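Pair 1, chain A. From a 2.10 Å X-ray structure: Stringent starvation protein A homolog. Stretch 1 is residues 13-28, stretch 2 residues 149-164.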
# COMPACT_ATOMS: atom_id res chain seq x y z
N LYS A 13 -0.76 -22.15 -0.49
CA LYS A 13 -1.72 -22.39 -1.57
C LYS A 13 -3.16 -21.95 -1.32
O LYS A 13 -3.93 -21.86 -2.25
CB LYS A 13 -1.73 -23.90 -1.96
CG LYS A 13 -2.20 -24.84 -0.84
CD LYS A 13 -2.35 -26.25 -1.47
CE LYS A 13 -1.90 -27.34 -0.53
NZ LYS A 13 -2.81 -27.45 0.65
N ASP A 14 -3.54 -21.68 -0.07
CA ASP A 14 -4.89 -21.18 0.18
C ASP A 14 -4.95 -19.69 0.47
O ASP A 14 -6.04 -19.16 0.71
CB ASP A 14 -5.51 -21.93 1.37
CG ASP A 14 -5.67 -23.44 1.11
OD1 ASP A 14 -6.12 -23.83 0.01
OD2 ASP A 14 -5.31 -24.23 1.99
N ASP A 15 -3.79 -19.01 0.44
CA ASP A 15 -3.73 -17.60 0.82
C ASP A 15 -4.02 -16.70 -0.42
O ASP A 15 -3.41 -16.87 -1.46
CB ASP A 15 -2.37 -17.31 1.45
CG ASP A 15 -2.20 -15.85 1.83
OD1 ASP A 15 -2.73 -15.45 2.87
OD2 ASP A 15 -1.57 -15.08 1.07
N ILE A 16 -4.97 -15.78 -0.29
CA ILE A 16 -5.44 -14.97 -1.41
C ILE A 16 -4.36 -14.03 -1.98
O ILE A 16 -4.29 -13.80 -3.20
CB ILE A 16 -6.77 -14.24 -1.05
CG1 ILE A 16 -7.39 -13.61 -2.28
CG2 ILE A 16 -6.61 -13.20 0.12
CD1 ILE A 16 -8.81 -13.19 -2.07
N TYR A 17 -3.50 -13.54 -1.08
CA TYR A 17 -2.36 -12.68 -1.42
C TYR A 17 -1.31 -13.46 -2.21
O TYR A 17 -0.73 -12.91 -3.14
CB TYR A 17 -1.72 -12.02 -0.16
CG TYR A 17 -2.77 -11.24 0.61
CD1 TYR A 17 -3.30 -10.05 0.08
CD2 TYR A 17 -3.27 -11.71 1.85
CE1 TYR A 17 -4.29 -9.34 0.75
CE2 TYR A 17 -4.27 -11.00 2.54
CZ TYR A 17 -4.76 -9.81 1.97
OH TYR A 17 -5.76 -9.07 2.58
N CYS A 18 -1.10 -14.73 -1.86
CA CYS A 18 -0.16 -15.57 -2.62
C CYS A 18 -0.77 -15.80 -4.00
O CYS A 18 -0.07 -15.74 -5.02
CB CYS A 18 0.11 -16.90 -1.89
SG CYS A 18 1.06 -16.56 -0.35
N HIS A 19 -2.07 -15.99 -4.03
CA HIS A 19 -2.73 -16.21 -5.32
C HIS A 19 -2.58 -14.98 -6.27
O HIS A 19 -2.23 -15.13 -7.45
CB HIS A 19 -4.19 -16.62 -5.11
CG HIS A 19 -4.84 -17.12 -6.36
ND1 HIS A 19 -6.18 -17.45 -6.42
CD2 HIS A 19 -4.33 -17.35 -7.60
CE1 HIS A 19 -6.48 -17.83 -7.65
NE2 HIS A 19 -5.37 -17.78 -8.39
N GLN A 20 -2.79 -13.76 -5.75
CA GLN A 20 -2.57 -12.55 -6.54
C GLN A 20 -1.18 -12.55 -7.21
O GLN A 20 -1.05 -12.26 -8.41
CB GLN A 20 -2.64 -11.28 -5.65
CG GLN A 20 -3.96 -11.04 -4.93
CD GLN A 20 -3.85 -9.82 -4.00
OE1 GLN A 20 -2.76 -9.48 -3.53
NE2 GLN A 20 -4.96 -9.21 -3.71
N VAL A 21 -0.15 -12.82 -6.40
CA VAL A 21 1.22 -12.78 -6.87
C VAL A 21 1.49 -13.87 -7.94
O VAL A 21 2.13 -13.60 -8.99
CB VAL A 21 2.23 -12.89 -5.68
CG1 VAL A 21 3.68 -13.00 -6.20
CG2 VAL A 21 2.14 -11.61 -4.79
N LYS A 22 0.96 -15.07 -7.71
CA LYS A 22 1.14 -16.15 -8.75
C LYS A 22 0.50 -15.79 -10.06
O LYS A 22 1.01 -16.14 -11.07
CB LYS A 22 0.62 -17.52 -8.30
CG LYS A 22 1.34 -18.08 -7.08
CD LYS A 22 0.55 -19.33 -6.64
CE LYS A 22 1.31 -20.13 -5.64
NZ LYS A 22 0.39 -21.18 -5.11
N ILE A 23 -0.62 -15.10 -10.05
CA ILE A 23 -1.21 -14.70 -11.33
C ILE A 23 -0.27 -13.73 -12.04
O ILE A 23 -0.01 -13.85 -13.25
CB ILE A 23 -2.55 -14.05 -11.10
CG1 ILE A 23 -3.53 -15.08 -10.55
CG2 ILE A 23 -3.07 -13.42 -12.42
CD1 ILE A 23 -4.86 -14.44 -10.09
N VAL A 24 0.29 -12.79 -11.28
CA VAL A 24 1.22 -11.80 -11.92
C VAL A 24 2.48 -12.46 -12.44
O VAL A 24 2.91 -12.18 -13.57
CB VAL A 24 1.52 -10.60 -10.97
CG1 VAL A 24 2.56 -9.68 -11.58
CG2 VAL A 24 0.15 -9.85 -10.69
N LEU A 25 3.06 -13.37 -11.66
CA LEU A 25 4.24 -14.13 -12.14
C LEU A 25 3.96 -14.88 -13.46
O LEU A 25 4.82 -14.86 -14.34
CB LEU A 25 4.76 -15.11 -11.08
CG LEU A 25 5.46 -14.46 -9.87
CD1 LEU A 25 5.48 -15.39 -8.63
CD2 LEU A 25 6.89 -14.04 -10.22
N ALA A 26 2.76 -15.46 -13.60
CA ALA A 26 2.40 -16.22 -14.77
C ALA A 26 2.09 -15.29 -15.94
O ALA A 26 2.48 -15.60 -17.06
CB ALA A 26 1.21 -17.16 -14.47
N GLU A 27 1.42 -14.16 -15.69
CA GLU A 27 1.21 -13.18 -16.75
C GLU A 27 2.53 -12.76 -17.37
O GLU A 27 2.62 -12.63 -18.58
CB GLU A 27 0.53 -11.92 -16.24
CG GLU A 27 -0.97 -11.98 -16.13
CD GLU A 27 -1.67 -12.04 -17.52
OE1 GLU A 27 -1.26 -11.30 -18.45
OE2 GLU A 27 -2.65 -12.81 -17.65
N LYS A 28 3.53 -12.52 -16.54
CA LYS A 28 4.83 -12.05 -17.00
C LYS A 28 5.73 -13.15 -17.59
O LYS A 28 6.80 -12.85 -18.15
CB LYS A 28 5.59 -11.34 -15.85
CG LYS A 28 4.83 -10.19 -15.18
CD LYS A 28 4.58 -9.07 -16.16
CE LYS A 28 3.94 -7.82 -15.46
NZ LYS A 28 3.96 -6.69 -16.45
N GLU A 149 -8.64 -3.55 -20.49
CA GLU A 149 -7.68 -4.67 -20.57
C GLU A 149 -7.46 -5.28 -19.19
O GLU A 149 -7.64 -4.62 -18.18
CB GLU A 149 -6.31 -4.20 -21.08
CG GLU A 149 -6.30 -3.58 -22.50
CD GLU A 149 -6.52 -4.64 -23.57
OE1 GLU A 149 -5.77 -5.65 -23.60
OE2 GLU A 149 -7.46 -4.48 -24.37
N PHE A 150 -7.02 -6.54 -19.17
CA PHE A 150 -6.78 -7.25 -17.93
C PHE A 150 -5.62 -6.58 -17.19
O PHE A 150 -4.62 -6.25 -17.82
CB PHE A 150 -6.39 -8.70 -18.25
CG PHE A 150 -6.12 -9.54 -17.03
CD1 PHE A 150 -7.16 -10.15 -16.36
CD2 PHE A 150 -4.82 -9.75 -16.59
CE1 PHE A 150 -6.92 -10.97 -15.26
CE2 PHE A 150 -4.57 -10.56 -15.48
CZ PHE A 150 -5.62 -11.17 -14.81
N GLY A 151 -5.73 -6.43 -15.87
CA GLY A 151 -4.65 -5.77 -15.13
C GLY A 151 -4.64 -6.15 -13.68
O GLY A 151 -5.38 -7.07 -13.27
N LEU A 152 -3.84 -5.41 -12.89
CA LEU A 152 -3.70 -5.69 -11.46
C LEU A 152 -5.00 -5.66 -10.68
O LEU A 152 -5.13 -6.40 -9.71
CB LEU A 152 -2.65 -4.77 -10.79
CG LEU A 152 -1.19 -4.88 -11.28
CD1 LEU A 152 -0.24 -3.95 -10.42
CD2 LEU A 152 -0.68 -6.33 -11.26
N VAL A 153 -5.96 -4.81 -11.05
CA VAL A 153 -7.27 -4.81 -10.35
C VAL A 153 -7.96 -6.21 -10.48
O VAL A 153 -8.51 -6.75 -9.51
CB VAL A 153 -8.20 -3.70 -10.90
CG1 VAL A 153 -9.55 -3.71 -10.18
CG2 VAL A 153 -7.52 -2.28 -10.77
N ASP A 154 -7.88 -6.79 -11.66
CA ASP A 154 -8.41 -8.15 -11.89
C ASP A 154 -7.65 -9.19 -11.07
O ASP A 154 -8.25 -10.18 -10.63
CB ASP A 154 -8.36 -8.47 -13.39
CG ASP A 154 -9.10 -7.43 -14.20
OD1 ASP A 154 -10.35 -7.37 -14.09
OD2 ASP A 154 -8.42 -6.62 -14.89
N CYS A 155 -6.36 -8.95 -10.81
CA CYS A 155 -5.60 -9.80 -9.91
C CYS A 155 -6.09 -9.70 -8.47
O CYS A 155 -5.77 -10.57 -7.67
CB CYS A 155 -4.10 -9.51 -10.00
SG CYS A 155 -3.47 -9.80 -11.69
N TYR A 156 -6.85 -8.65 -8.15
CA TYR A 156 -7.49 -8.59 -6.83
C TYR A 156 -8.89 -9.23 -6.89
O TYR A 156 -9.30 -9.90 -5.96
CB TYR A 156 -7.65 -7.12 -6.31
CG TYR A 156 -6.42 -6.56 -5.62
CD1 TYR A 156 -5.26 -6.28 -6.35
CD2 TYR A 156 -6.41 -6.30 -4.24
CE1 TYR A 156 -4.12 -5.78 -5.74
CE2 TYR A 156 -5.24 -5.78 -3.61
CZ TYR A 156 -4.12 -5.53 -4.37
OH TYR A 156 -2.96 -5.03 -3.82
N VAL A 157 -9.65 -8.97 -7.95
CA VAL A 157 -11.02 -9.46 -8.02
C VAL A 157 -11.08 -10.99 -8.29
O VAL A 157 -11.81 -11.71 -7.58
CB VAL A 157 -11.87 -8.65 -9.05
CG1 VAL A 157 -13.30 -9.16 -9.10
CG2 VAL A 157 -11.89 -7.11 -8.66
N ALA A 158 -10.32 -11.49 -9.27
CA ALA A 158 -10.39 -12.92 -9.65
C ALA A 158 -10.12 -13.92 -8.50
O ALA A 158 -10.86 -14.86 -8.35
CB ALA A 158 -9.53 -13.25 -10.91
N PRO A 159 -9.07 -13.70 -7.66
CA PRO A 159 -8.86 -14.62 -6.56
C PRO A 159 -10.05 -14.64 -5.61
O PRO A 159 -10.31 -15.67 -4.98
CB PRO A 159 -7.62 -14.04 -5.85
CG PRO A 159 -6.85 -13.47 -6.97
CD PRO A 159 -7.93 -12.77 -7.79
N LEU A 160 -10.73 -13.51 -5.49
CA LEU A 160 -11.87 -13.41 -4.57
C LEU A 160 -13.09 -14.18 -5.11
O LEU A 160 -13.76 -14.87 -4.35
CB LEU A 160 -12.23 -11.95 -4.32
CG LEU A 160 -13.50 -11.78 -3.48
CD1 LEU A 160 -13.30 -10.70 -2.47
CD2 LEU A 160 -14.65 -11.43 -4.42
N LEU A 161 -13.37 -14.03 -6.40
CA LEU A 161 -14.45 -14.76 -7.06
C LEU A 161 -14.18 -16.28 -7.08
O LEU A 161 -15.08 -17.07 -6.89
CB LEU A 161 -14.65 -14.22 -8.46
CG LEU A 161 -15.15 -12.77 -8.47
CD1 LEU A 161 -15.26 -12.28 -9.87
CD2 LEU A 161 -16.57 -12.62 -7.77
N TRP A 162 -12.91 -16.65 -7.29
CA TRP A 162 -12.47 -18.00 -7.24
C TRP A 162 -12.79 -18.61 -5.87
O TRP A 162 -13.33 -19.72 -5.81
CB TRP A 162 -10.99 -18.07 -7.51
CG TRP A 162 -10.43 -19.47 -7.54
CD1 TRP A 162 -9.55 -20.04 -6.64
CD2 TRP A 162 -10.67 -20.46 -8.56
NE1 TRP A 162 -9.22 -21.31 -7.05
CE2 TRP A 162 -9.90 -21.60 -8.21
CE3 TRP A 162 -11.47 -20.50 -9.71
CZ2 TRP A 162 -9.90 -22.79 -8.99
CZ3 TRP A 162 -11.47 -21.68 -10.49
CH2 TRP A 162 -10.67 -22.81 -10.11
N LYS A 163 -12.47 -17.90 -4.80
CA LYS A 163 -12.77 -18.41 -3.47
C LYS A 163 -14.26 -18.51 -3.21
O LYS A 163 -14.70 -19.50 -2.61
CB LYS A 163 -12.08 -17.63 -2.37
CG LYS A 163 -10.62 -18.03 -2.22
CD LYS A 163 -9.97 -17.30 -1.08
CE LYS A 163 -8.54 -17.70 -0.90
NZ LYS A 163 -8.41 -18.99 -0.17
N LEU A 164 -15.02 -17.50 -3.65
CA LEU A 164 -16.46 -17.52 -3.47
C LEU A 164 -17.08 -18.71 -4.22
O LEU A 164 -17.88 -19.44 -3.64
CB LEU A 164 -17.13 -16.22 -3.95
CG LEU A 164 -16.89 -14.98 -3.08
CD1 LEU A 164 -17.57 -13.79 -3.72
CD2 LEU A 164 -17.41 -15.23 -1.66
O HOH W 1 -8.13 -17.36 -4.44

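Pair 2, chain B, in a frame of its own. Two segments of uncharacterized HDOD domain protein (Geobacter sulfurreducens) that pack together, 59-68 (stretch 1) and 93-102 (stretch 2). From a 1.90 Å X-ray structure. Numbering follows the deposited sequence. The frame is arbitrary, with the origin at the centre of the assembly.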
# COMPACT_ATOMS: atom_id res chain seq x y z
N VAL B 59 -2.69 23.44 0.10
CA VAL B 59 -2.95 22.38 1.07
C VAL B 59 -2.00 21.22 0.79
O VAL B 59 -1.30 20.76 1.71
CB VAL B 59 -4.43 21.91 1.03
CG1 VAL B 59 -4.72 20.87 2.14
CG2 VAL B 59 -5.38 23.11 1.14
N LEU B 60 -1.94 20.78 -0.46
CA LEU B 60 -1.02 19.72 -0.87
C LEU B 60 0.41 20.13 -0.56
O LEU B 60 1.14 19.34 0.01
CB LEU B 60 -1.17 19.38 -2.35
CG LEU B 60 -0.50 18.10 -2.84
CD1 LEU B 60 -0.93 16.87 -1.99
CD2 LEU B 60 -0.81 17.89 -4.31
N THR B 61 0.78 21.37 -0.89
CA THR B 61 2.16 21.87 -0.63
C THR B 61 2.58 21.78 0.83
O THR B 61 3.62 21.23 1.15
CB THR B 61 2.33 23.33 -1.11
OG1 THR B 61 2.28 23.36 -2.54
CG2 THR B 61 3.65 23.91 -0.61
N ALA B 62 1.76 22.34 1.72
CA ALA B 62 2.01 22.25 3.16
C ALA B 62 2.07 20.80 3.68
O ALA B 62 2.85 20.49 4.60
CB ALA B 62 0.93 23.03 3.93
N ARG B 63 1.26 19.92 3.11
CA ARG B 63 1.31 18.51 3.47
C ARG B 63 2.67 17.95 3.10
O ARG B 63 3.30 17.27 3.92
CB ARG B 63 0.22 17.69 2.78
CG ARG B 63 -1.18 17.78 3.42
CD ARG B 63 -2.11 16.92 2.61
NE ARG B 63 -3.51 17.27 2.74
CZ ARG B 63 -4.48 16.70 2.02
NH1 ARG B 63 -4.21 15.76 1.12
NH2 ARG B 63 -5.74 17.08 2.19
N VAL B 64 3.14 18.26 1.88
CA VAL B 64 4.42 17.73 1.40
C VAL B 64 5.60 18.23 2.25
O VAL B 64 6.45 17.43 2.67
CB VAL B 64 4.65 18.05 -0.08
CG1 VAL B 64 6.10 17.74 -0.49
CG2 VAL B 64 3.65 17.30 -0.94
N VAL B 65 5.61 19.52 2.55
CA VAL B 65 6.65 20.07 3.45
C VAL B 65 6.66 19.35 4.83
O VAL B 65 7.73 19.02 5.35
CB VAL B 65 6.50 21.60 3.59
CG1 VAL B 65 7.58 22.18 4.50
CG2 VAL B 65 6.57 22.23 2.22
N HIS B 66 5.47 19.04 5.36
CA HIS B 66 5.36 18.29 6.62
C HIS B 66 5.97 16.88 6.55
O HIS B 66 6.76 16.48 7.39
CB HIS B 66 3.90 18.25 7.09
CG HIS B 66 3.68 17.46 8.33
ND1 HIS B 66 3.84 17.99 9.59
CD2 HIS B 66 3.31 16.17 8.51
CE1 HIS B 66 3.58 17.07 10.50
NE2 HIS B 66 3.27 15.95 9.87
N LEU B 67 5.61 16.12 5.52
CA LEU B 67 6.16 14.76 5.37
C LEU B 67 7.67 14.84 5.10
O LEU B 67 8.42 14.06 5.65
CB LEU B 67 5.46 14.03 4.25
CG LEU B 67 5.79 12.56 4.02
CD1 LEU B 67 5.69 11.75 5.36
CD2 LEU B 67 4.84 12.03 2.94
N ALA B 68 8.09 15.82 4.29
CA ALA B 68 9.51 16.02 3.95
C ALA B 68 10.32 16.27 5.20
O ALA B 68 11.41 15.72 5.35
CB ALA B 68 9.70 17.21 2.95
N LEU B 93 12.10 10.63 -3.87
CA LEU B 93 11.43 10.90 -2.60
C LEU B 93 10.37 12.02 -2.74
O LEU B 93 9.34 12.00 -2.06
CB LEU B 93 12.41 11.17 -1.48
CG LEU B 93 13.26 9.97 -1.01
CD1 LEU B 93 14.43 10.39 -0.10
CD2 LEU B 93 12.40 8.93 -0.32
N LEU B 94 10.60 12.99 -3.64
CA LEU B 94 9.57 13.99 -3.87
C LEU B 94 8.28 13.39 -4.51
O LEU B 94 7.18 13.70 -4.06
CB LEU B 94 10.06 15.17 -4.68
CG LEU B 94 9.10 16.37 -4.87
CD1 LEU B 94 8.77 17.00 -3.55
CD2 LEU B 94 9.72 17.39 -5.83
N ARG B 95 8.42 12.59 -5.57
CA ARG B 95 7.30 11.83 -6.18
C ARG B 95 6.58 11.02 -5.10
O ARG B 95 5.36 10.99 -5.04
CB ARG B 95 7.79 10.87 -7.28
CG ARG B 95 8.18 11.48 -8.67
CD ARG B 95 9.11 10.47 -9.41
NE ARG B 95 9.18 10.69 -10.85
CZ ARG B 95 10.11 10.19 -11.67
NH1 ARG B 95 11.09 9.40 -11.23
NH2 ARG B 95 10.06 10.49 -12.96
N GLU B 96 7.36 10.36 -4.26
CA GLU B 96 6.82 9.55 -3.18
C GLU B 96 6.04 10.36 -2.19
O GLU B 96 4.97 9.97 -1.78
CB GLU B 96 7.95 8.87 -2.41
CG GLU B 96 7.47 7.84 -1.44
CD GLU B 96 8.60 7.06 -0.80
OE1 GLU B 96 9.31 6.33 -1.54
OE2 GLU B 96 8.76 7.16 0.43
N ALA B 97 6.59 11.49 -1.77
CA ALA B 97 5.93 12.36 -0.78
C ALA B 97 4.64 12.96 -1.36
O ALA B 97 3.60 13.04 -0.68
CB ALA B 97 6.88 13.45 -0.30
N ILE B 98 4.71 13.43 -2.61
CA ILE B 98 3.53 14.00 -3.30
C ILE B 98 2.41 12.94 -3.45
O ILE B 98 1.22 13.19 -3.13
CB ILE B 98 3.90 14.63 -4.68
CG1 ILE B 98 4.80 15.87 -4.48
CG2 ILE B 98 2.65 15.05 -5.42
CD1 ILE B 98 5.27 16.52 -5.77
N PHE B 99 2.81 11.77 -3.93
CA PHE B 99 1.88 10.67 -4.07
C PHE B 99 1.13 10.41 -2.75
O PHE B 99 -0.09 10.30 -2.74
CB PHE B 99 2.63 9.41 -4.51
CG PHE B 99 1.73 8.24 -4.71
CD1 PHE B 99 1.10 8.05 -5.93
CD2 PHE B 99 1.53 7.34 -3.69
CE1 PHE B 99 0.26 6.97 -6.11
CE2 PHE B 99 0.68 6.25 -3.88
CZ PHE B 99 0.06 6.08 -5.09
N THR B 100 1.89 10.35 -1.66
CA THR B 100 1.36 10.08 -0.32
C THR B 100 0.41 11.17 0.15
O THR B 100 -0.66 10.89 0.70
CB THR B 100 2.56 9.90 0.67
OG1 THR B 100 3.36 8.80 0.20
CG2 THR B 100 2.11 9.64 2.10
N CYS B 101 0.80 12.42 -0.07
CA CYS B 101 0.02 13.55 0.41
C CYS B 101 -1.21 13.78 -0.38
O CYS B 101 -2.14 14.34 0.15
CB CYS B 101 0.85 14.83 0.46
SG CYS B 101 2.15 14.66 1.68
N ALA B 102 -1.24 13.29 -1.62
CA ALA B 102 -2.44 13.39 -2.46
C ALA B 102 -3.35 12.19 -2.25
O ALA B 102 -4.55 12.35 -2.21
CB ALA B 102 -2.07 13.50 -3.97

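Pair 1 and pair 2 both set two helices against each other at a steep angle. The axes approach to 9.1 Å in each, with N-to-C directions 129° apart in pair 1 and 124° in pair 2, and 14 central residues superpose on N, CA and C with an RMSD of 0.5 Å. The contact in pair 1 buries 704 Å², that in pair 2 444 Å².

The clearest match is Pro A159 with Cys B101, whose CA atoms fall 0.7 Å apart. Each points toward the partner helix and enters a hole lined by matched residues: Ile A16, His A19, Gln A20 and Ile A23 around the proline, Leu B60, Arg B63, Val B64 and Leu B67 around the cysteine. The proline has no amide hydrogen, and helix 152-164 is kinked there; Cys B101 N instead keeps its bond to Ala B97 O (2.9 Å).

Ile A16 and Leu B60 occupy one wall of this hole. Ile A16 CG1 lies 3.6 Å from Pro A159 CB, while Leu B60, whose CA-to-CB bond runs sideways, brings CD1 to 3.7 Å from Cys B101 CB and 4.1 Å from Ala B102 CB.

At His A19 and Arg B63 the CA atoms agree within 0.3 Å, but the chemistry diverges. Pro A159 CG sits over the imidazole face, 4.3 Å from the ring centroid, and a water bridges the helices, 2.8 Å from His A19 ND1 and donating to Pro A159 O at 2.8 Å. Arg B63 reaches the backbone directly: NH1 donates to Cys B101 O at 2.7 Å, with the carbonyl near the guanidinium plane.

Gln A20 and Val B64 (0.2 Å) both start sideways. The glutamine extends until NE2 lies over one face of Tyr A156, 3.3 Å from CD2. The shorter valine fills its space by branching, as a second knob among Leu B94, Ala B97, Ile B98 and Cys B101; Val B64 CG2 is 4.0 Å from CG1 of Ile B98, the match of Tyr A156.

Cys A155 and Ala B97 (0.7 Å) both point toward the opposing helix, where Ile A23 and Leu B67 (0.5 Å) point back. Ile A23 CG2 meets Cys A155 SG at 3.7 Å, and its CD1 meets Pro A159 CG at 3.8 Å. Leu B67 uses CD2 against both equivalents, 4.1 Å from Ala B97 CB and 4.0 Å from Cys B101 SG. The sulfur thus sits one helical turn apart in the two pairs, at Cys A155 in one and Cys B101 in the other.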